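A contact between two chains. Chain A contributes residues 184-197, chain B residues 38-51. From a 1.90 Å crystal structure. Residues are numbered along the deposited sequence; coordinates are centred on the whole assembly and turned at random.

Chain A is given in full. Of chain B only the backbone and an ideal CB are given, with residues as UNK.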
# COMPACT_ATOMS: atom_id res chain seq x y z
N ARG A 184 0.34 11.25 -0.77
CA ARG A 184 0.78 9.86 -0.49
C ARG A 184 2.30 9.75 -0.58
O ARG A 184 2.93 9.06 0.21
CB ARG A 184 0.04 8.84 -1.41
CG ARG A 184 -1.41 8.66 -0.88
CD ARG A 184 -2.45 8.59 -2.03
NE ARG A 184 -2.17 7.49 -2.98
CZ ARG A 184 -1.59 7.63 -4.18
NH1 ARG A 184 -1.14 8.81 -4.62
NH2 ARG A 184 -1.49 6.54 -4.98
N THR A 185 2.91 10.45 -1.52
CA THR A 185 4.39 10.41 -1.58
C THR A 185 4.96 11.14 -0.35
O THR A 185 5.95 10.70 0.26
CB THR A 185 4.89 10.98 -2.90
OG1 THR A 185 4.57 10.02 -3.93
CG2 THR A 185 6.44 11.18 -2.86
N GLU A 186 4.34 12.28 -0.00
CA GLU A 186 4.83 13.10 1.12
C GLU A 186 4.76 12.37 2.46
O GLU A 186 5.72 12.40 3.24
CB GLU A 186 4.09 14.46 1.15
CG GLU A 186 4.59 15.40 0.04
CD GLU A 186 3.59 16.50 -0.38
OE1 GLU A 186 2.47 16.62 0.15
OE2 GLU A 186 3.91 17.22 -1.35
N VAL A 187 3.64 11.70 2.75
CA VAL A 187 3.53 11.03 4.05
C VAL A 187 4.51 9.85 4.19
O VAL A 187 5.16 9.67 5.23
CB VAL A 187 2.08 10.60 4.42
CG1 VAL A 187 1.55 9.44 3.50
CG2 VAL A 187 2.01 10.16 5.92
N ILE A 188 4.62 9.02 3.15
CA ILE A 188 5.57 7.92 3.19
C ILE A 188 7.01 8.47 3.22
O ILE A 188 7.88 7.96 3.98
CB ILE A 188 5.33 6.90 2.03
CG1 ILE A 188 3.87 6.42 2.02
CG2 ILE A 188 6.39 5.69 2.11
CD1 ILE A 188 3.49 5.54 0.85
N GLY A 189 7.30 9.49 2.40
CA GLY A 189 8.64 10.14 2.42
C GLY A 189 8.95 10.72 3.82
O GLY A 189 10.06 10.50 4.37
N GLY A 190 8.00 11.46 4.38
CA GLY A 190 8.09 11.90 5.82
C GLY A 190 8.37 10.78 6.83
O GLY A 190 9.24 10.92 7.70
N GLN A 191 7.65 9.67 6.73
CA GLN A 191 7.94 8.51 7.58
C GLN A 191 9.32 7.89 7.39
O GLN A 191 9.97 7.45 8.38
CB GLN A 191 6.87 7.46 7.42
CG GLN A 191 5.53 8.05 7.70
CD GLN A 191 4.61 7.12 8.41
OE1 GLN A 191 3.67 7.59 9.10
NE2 GLN A 191 4.82 5.81 8.26
N LEU A 192 9.76 7.84 6.14
CA LEU A 192 11.11 7.34 5.87
C LEU A 192 12.15 8.23 6.55
O LEU A 192 13.13 7.72 7.12
CB LEU A 192 11.39 7.26 4.36
CG LEU A 192 10.76 6.03 3.69
CD1 LEU A 192 10.69 6.20 2.15
CD2 LEU A 192 11.55 4.78 4.10
N LEU A 193 11.99 9.54 6.45
CA LEU A 193 12.93 10.47 7.09
C LEU A 193 12.94 10.30 8.62
O LEU A 193 14.00 10.38 9.25
CB LEU A 193 12.63 11.92 6.70
CG LEU A 193 13.54 13.01 7.28
CD1 LEU A 193 15.03 12.72 6.95
CD2 LEU A 193 13.13 14.32 6.69
N ASP A 194 11.75 10.07 9.19
CA ASP A 194 11.55 9.89 10.64
C ASP A 194 12.22 8.61 11.18
O ASP A 194 12.86 8.62 12.25
CB ASP A 194 10.06 9.86 10.94
CG ASP A 194 9.74 10.15 12.38
OD1 ASP A 194 10.40 11.00 13.01
OD2 ASP A 194 8.80 9.53 12.90
N ILE A 195 12.05 7.52 10.44
CA ILE A 195 12.71 6.24 10.71
C ILE A 195 14.22 6.40 10.77
O ILE A 195 14.90 5.81 11.64
CB ILE A 195 12.37 5.16 9.61
CG1 ILE A 195 10.92 4.72 9.73
CG2 ILE A 195 13.28 3.92 9.70
CD1 ILE A 195 10.49 4.51 11.12
N TYR A 196 14.74 7.20 9.84
CA TYR A 196 16.16 7.46 9.75
C TYR A 196 16.59 8.20 11.03
O TYR A 196 17.58 7.82 11.69
CB TYR A 196 16.48 8.28 8.49
CG TYR A 196 17.89 8.82 8.43
CD1 TYR A 196 18.94 8.08 7.85
CD2 TYR A 196 18.19 10.07 8.96
CE1 TYR A 196 20.25 8.58 7.81
CE2 TYR A 196 19.50 10.58 8.93
CZ TYR A 196 20.52 9.83 8.36
OH TYR A 196 21.79 10.35 8.33
N LEU A 197 15.87 9.27 11.38
CA LEU A 197 16.26 10.01 12.61
C LEU A 197 16.29 9.12 13.84
O LEU A 197 17.22 9.23 14.66
CB LEU A 197 15.35 11.24 12.83
CG LEU A 197 15.21 12.27 11.70
CD1 LEU A 197 14.36 13.45 12.20
CD2 LEU A 197 16.53 12.78 11.21
N UNK B 38 13.13 14.69 -7.93
CA UNK B 38 13.05 16.02 -7.33
C UNK B 38 12.16 16.08 -6.10
O UNK B 38 12.54 16.67 -5.09
CB UNK B 38 12.54 17.02 -8.37
N UNK B 39 10.97 15.50 -6.20
CA UNK B 39 10.03 15.48 -5.07
C UNK B 39 10.61 14.77 -3.87
O UNK B 39 10.48 15.23 -2.75
CB UNK B 39 8.72 14.81 -5.48
N UNK B 40 11.26 13.64 -4.12
CA UNK B 40 11.85 12.87 -3.04
C UNK B 40 13.02 13.67 -2.39
O UNK B 40 13.15 13.71 -1.16
CB UNK B 40 12.34 11.52 -3.57
N UNK B 41 13.83 14.31 -3.24
CA UNK B 41 14.95 15.15 -2.77
C UNK B 41 14.49 16.35 -1.94
O UNK B 41 15.16 16.71 -0.94
CB UNK B 41 15.76 15.65 -3.97
N UNK B 42 13.37 16.97 -2.31
CA UNK B 42 12.76 18.09 -1.51
C UNK B 42 12.42 17.63 -0.07
O UNK B 42 12.33 18.47 0.85
CB UNK B 42 11.49 18.60 -2.19
N UNK B 43 12.23 16.32 0.13
CA UNK B 43 11.93 15.74 1.46
C UNK B 43 13.20 15.48 2.26
O UNK B 43 13.32 15.88 3.43
CB UNK B 43 11.15 14.43 1.31
N UNK B 44 14.18 14.85 1.64
CA UNK B 44 15.50 14.75 2.28
C UNK B 44 16.37 13.66 1.71
O UNK B 44 15.89 12.72 1.11
CB UNK B 44 15.33 14.51 3.78
N UNK B 45 17.69 13.75 1.95
CA UNK B 45 18.64 12.78 1.42
C UNK B 45 18.39 11.33 1.86
O UNK B 45 18.50 10.42 1.04
CB UNK B 45 20.05 13.19 1.84
N UNK B 46 18.00 11.09 3.14
CA UNK B 46 17.77 9.68 3.51
C UNK B 46 16.60 9.05 2.76
O UNK B 46 16.55 7.83 2.59
CB UNK B 46 17.52 9.57 5.02
N UNK B 47 15.66 9.89 2.32
CA UNK B 47 14.52 9.41 1.53
C UNK B 47 15.00 9.09 0.10
O UNK B 47 14.61 8.09 -0.48
CB UNK B 47 13.40 10.45 1.51
N UNK B 48 15.83 9.97 -0.46
CA UNK B 48 16.54 9.64 -1.71
C UNK B 48 17.27 8.31 -1.60
O UNK B 48 17.15 7.48 -2.49
CB UNK B 48 17.54 10.75 -2.07
N UNK B 49 18.00 8.09 -0.51
CA UNK B 49 18.72 6.81 -0.29
C UNK B 49 17.79 5.59 -0.23
O UNK B 49 18.06 4.53 -0.83
CB UNK B 49 19.52 6.89 1.01
N UNK B 50 16.67 5.72 0.49
CA UNK B 50 15.69 4.62 0.49
C UNK B 50 15.10 4.34 -0.89
O UNK B 50 14.99 3.20 -1.30
CB UNK B 50 14.55 4.94 1.47
N UNK B 51 14.75 5.39 -1.63
CA UNK B 51 14.11 5.21 -2.93
C UNK B 51 15.14 4.65 -3.93
O UNK B 51 14.78 3.90 -4.82
CB UNK B 51 13.52 6.53 -3.43

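Chain A offers one continuous helix, and its face toward chain B is nearly all apolar: the methyl of T185(A), the bare backbone at G189(A) and G190(A), then L192(A), L193(A) and Y196(A). No hydrogen bond crosses between the stretches, so shape sets the rules.

Positions 38, 41 and 42 are out of reach of this helix, which sets no demand there; they are L38(B), A41(B) and D42(B).

Position 39 points toward chain A, its ideal CB 5.0 Å from T185(A) CG2. A small or medium side chain with a methyl to offer would suit. It is T39(B), whose CG2 lies 4.0 Å from T185(A) CG2.

Position 40 sets off sideways with nothing close to its CB, so a side chain needs some length to reach back. I40(B) does so, bringing CD1 to 3.8 Å from T185(A) CG2.

Position 43 points at the gap left by G189(A), with the backbone of G190(A) beside it. The wall is mostly helix backbone whose polar atoms are already paired, so an aliphatic chain suits it; leucine, isoleucine or methionine are all plausible. I43(B) fills it as a knob among T185(A), E186(A), G189(A) and G190(A). An ideal CB on G189(A) would stand 2.4 Å from I43(B) CD1, a clash, so the missing side chain makes the hole.

Position 44 has phi and psi both near 161°, where any CB would jam against the preceding carbonyl. The backbone alone calls for glycine. G44(B), with positive phi, is the first residue to leave helical angles and sits at the N-cap position of the next helix, which crosses chain A at 105°.

Positions 45 and 48 make no contact and are A45(B) and T48(B).

Position 46 points toward chain A, with its ideal CB 3.5 Å from Y196(A) CD1. In the first turn of a helix, a compact apolar group is wanted, and proline is well tolerated. P46(B) lies over one face of the ring, its CG 3.6 Å from the centroid of Y196(A) in a CH-pi contact, and that CG also meets L193(A) CD1 at 3.8 Å.

Position 47 is where the backbones come nearest, CA of L193(A) to CA of this residue at 5.9 Å. Such closeness favours alanine, valine or similar short groups. V47(B) puts CG2 3.3 Å from G189(A) O and CG1 4.1 Å from L192(A) CD1.

Position 49 points toward chain A but makes no contact, leaving room for a polar residue, D49(B).

Position 50 has its CB already 4.0 Å from L192(A) CD2, so a small residue suffices: A50(B), whose methyl makes that contact. Position 51 turns sideways and is V51(B).

Chain B (38-51) LTIADIGAPVTDAV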
# COMPACT_ATOMS: atom_id res chain seq x y z
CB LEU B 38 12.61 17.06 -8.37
CG LEU B 38 13.72 17.57 -9.31
CD1 LEU B 38 13.13 18.34 -10.47
CD2 LEU B 38 14.74 18.47 -8.56
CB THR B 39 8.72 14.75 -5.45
OG1 THR B 39 8.12 15.45 -6.55
CG2 THR B 39 7.76 14.72 -4.22
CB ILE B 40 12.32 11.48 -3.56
CG1 ILE B 40 11.10 10.57 -3.95
CG2 ILE B 40 13.20 10.73 -2.54
CD1 ILE B 40 10.15 10.30 -2.74
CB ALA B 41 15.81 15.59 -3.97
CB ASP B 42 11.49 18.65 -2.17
CG ASP B 42 11.76 19.49 -3.45
OD1 ASP B 42 12.88 19.99 -3.65
OD2 ASP B 42 10.80 19.67 -4.27
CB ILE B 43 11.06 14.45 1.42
CG1 ILE B 43 9.73 14.70 0.70
CG2 ILE B 43 10.82 13.92 2.87
CD1 ILE B 43 8.91 13.45 0.46
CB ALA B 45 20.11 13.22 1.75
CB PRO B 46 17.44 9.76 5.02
CG PRO B 46 18.09 11.03 5.46
CD PRO B 46 17.85 11.98 4.31
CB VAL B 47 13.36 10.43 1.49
CG1 VAL B 47 12.08 9.80 0.88
CG2 VAL B 47 13.02 10.90 2.92
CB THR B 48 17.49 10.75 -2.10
OG1 THR B 48 16.71 11.90 -2.42
CG2 THR B 48 18.39 10.34 -3.31
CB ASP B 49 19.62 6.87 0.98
CG ASP B 49 20.69 7.96 0.91
OD1 ASP B 49 21.00 8.41 -0.20
OD2 ASP B 49 21.21 8.38 1.98
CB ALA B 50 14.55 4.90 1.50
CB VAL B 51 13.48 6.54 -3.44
CG1 VAL B 51 13.06 6.47 -4.90
CG2 VAL B 51 12.30 6.95 -2.56
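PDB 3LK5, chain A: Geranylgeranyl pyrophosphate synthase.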